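Superoxide dismutase [Fe] (Methanothermobacter thermautotrophicus, PDB 1MA1) destroys superoxide radicals with one iron ion per subunit, converting two superoxide anions and two protons into hydrogen peroxide and dioxygen. Local coordinates at residues P23-S26 with R27-T31. Residues are numbered along the deposited sequence; the frame is centred on the assembly and turned at random.
Sequences PHIS and REQLT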
loop_
_atom_site.group_PDB
_atom_site.type_symbol
_atom_site.label_atom_id
_atom_site.label_comp_id
_atom_site.label_asym_id
_atom_site.label_seq_id
_atom_site.Cartn_x
_atom_site.Cartn_y
_atom_site.Cartn_z
ATOM N N PRO A 23 -13.332 30.992 11.460
ATOM C CA PRO A 23 -12.972 31.132 10.049
ATOM C C PRO A 23 -12.002 30.044 9.592
ATOM O O PRO A 23 -11.491 30.085 8.469
ATOM C CB PRO A 23 -12.331 32.505 10.009
ATOM C CG PRO A 23 -11.550 32.503 11.296
ATOM C CD PRO A 23 -12.566 31.947 12.282
ATOM N N HIS A 24 -11.736 29.085 10.471
ATOM C CA HIS A 24 -10.636 28.145 10.271
ATOM C C HIS A 24 -11.026 27.047 9.297
ATOM O O HIS A 24 -10.290 26.745 8.370
ATOM C CB HIS A 24 -10.268 27.543 11.604
ATOM C CG HIS A 24 -10.082 28.561 12.678
ATOM N ND1 HIS A 24 -8.997 29.410 12.708
ATOM C CD2 HIS A 24 -10.822 28.852 13.772
ATOM C CE1 HIS A 24 -9.076 30.172 13.780
ATOM N NE2 HIS A 24 -10.175 29.853 14.445
ATOM N N ILE A 25 -12.194 26.455 9.523
ATOM C CA ILE A 25 -12.860 25.664 8.497
ATOM C C ILE A 25 -14.203 26.298 8.177
ATOM O O ILE A 25 -15.053 26.486 9.060
ATOM C CB ILE A 25 -13.072 24.178 8.966
ATOM C CG1 ILE A 25 -11.716 23.500 9.181
ATOM C CG2 ILE A 25 -13.871 23.396 7.921
ATOM C CD1 ILE A 25 -11.797 22.138 9.830
ATOM N N SER A 26 -14.396 26.627 6.907
ATOM C CA SER A 26 -15.596 27.339 6.486
ATOM C C SER A 26 -16.833 26.455 6.524
ATOM O O SER A 26 -16.749 25.227 6.507
ATOM C CB SER A 26 -15.427 27.869 5.069
ATOM O OG SER A 26 -15.725 26.862 4.133
ATOM N N ARG A 27 -17.988 27.098 6.559
ATOM C CA ARG A 27 -19.257 26.401 6.571
ATOM C C ARG A 27 -19.381 25.532 5.328
ATOM O O ARG A 27 -19.838 24.383 5.390
ATOM C CB ARG A 27 -20.383 27.411 6.597
ATOM C CG ARG A 27 -21.765 26.817 6.824
ATOM C CD ARG A 27 -22.794 27.543 5.999
ATOM N NE ARG A 27 -22.353 27.464 4.617
ATOM C CZ ARG A 27 -22.864 28.143 3.596
ATOM N NH1 ARG A 27 -23.889 28.966 3.784
ATOM N NH2 ARG A 27 -22.284 28.071 2.397
ATOM N N GLU A 28 -18.977 26.082 4.189
ATOM C CA GLU A 28 -19.039 25.327 2.941
ATOM C C GLU A 28 -18.131 24.103 3.032
ATOM O O GLU A 28 -18.552 22.978 2.733
ATOM C CB GLU A 28 -18.597 26.183 1.760
ATOM C CG GLU A 28 -19.079 25.639 0.407
ATOM C CD GLU A 28 -18.295 26.194 -0.778
ATOM O OE1 GLU A 28 -18.020 27.427 -0.800
ATOM O OE2 GLU A 28 -17.963 25.392 -1.688
ATOM N N GLN A 29 -16.884 24.333 3.450
ATOM C CA GLN A 29 -15.893 23.268 3.570
ATOM C C GLN A 29 -16.413 22.124 4.442
ATOM O O GLN A 29 -16.310 20.953 4.078
ATOM C CB GLN A 29 -14.590 23.819 4.165
ATOM C CG GLN A 29 -13.465 22.786 4.205
ATOM C CD GLN A 29 -13.062 22.321 2.813
ATOM O OE1 GLN A 29 -12.184 22.909 2.171
ATOM N NE2 GLN A 29 -13.723 21.274 2.329
ATOM N N LEU A 30 -16.973 22.483 5.595
ATOM C CA LEU A 30 -17.417 21.508 6.581
ATOM C C LEU A 30 -18.642 20.747 6.074
ATOM O O LEU A 30 -18.782 19.543 6.285
ATOM C CB LEU A 30 -17.762 22.226 7.883
ATOM C CG LEU A 30 -17.488 21.509 9.203
ATOM C CD1 LEU A 30 -18.199 22.257 10.319
ATOM C CD2 LEU A 30 -17.987 20.082 9.135
ATOM N N THR A 31 -19.539 21.456 5.404
ATOM C CA THR A 31 -20.812 20.878 5.024
ATOM C C THR A 31 -20.622 19.764 4.010
ATOM O O THR A 31 -21.214 18.688 4.122
ATOM C CB THR A 31 -21.712 21.935 4.424
ATOM O OG1 THR A 31 -21.921 22.959 5.399
ATOM C CG2 THR A 31 -23.036 21.332 3.998
#
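Ser26 caps the start of helix 27-57 with its hydroxyl, which accepts the backbone N-H of Gln29. Ser26 OG lies 2.9 Å from Gln29 N, and the bond is nearly straight at 167°. Ser26 chi1 of 83° places OG between its own backbone N and carbonyl carbon, where it faces the N-H of Gln29. Ser26 O then accepts from Leu30 N at 2.9 Å, the first backbone bond of the helix. With an alanine here, the N-H of Gln29 would probably be left without its acceptor and the first turn less firmly held.

Gln29 CB lies 3.2 Å from Ser26 OG, brought there by the capping bond. Gln29 CG sits 3.8 Å from Ile25 CG2, where the two side chains cross at a slant. The Gln29 chain then bends at chi2 (63°) and carries the amide away from the cap. There OE1 accepts from the backbone N of Asp176, whose carboxylate in turn accepts from Ser26 N. Ile25 CG2 also reaches Leu30 CB at 4.1 Å, so the residue before the cap makes apolar contact with the first turn.

Glu28 leads away from the cap, and its OE2 forms a salt bridge to Arg178 of the second subunit. The Gln29 side chain lies about 5 Å from that of the iron ligand His33, which is on the same helix. This is a serine N-cap opening the first long helix of the alpha-hairpin domain of iron/manganese superoxide dismutases, close to the iron site.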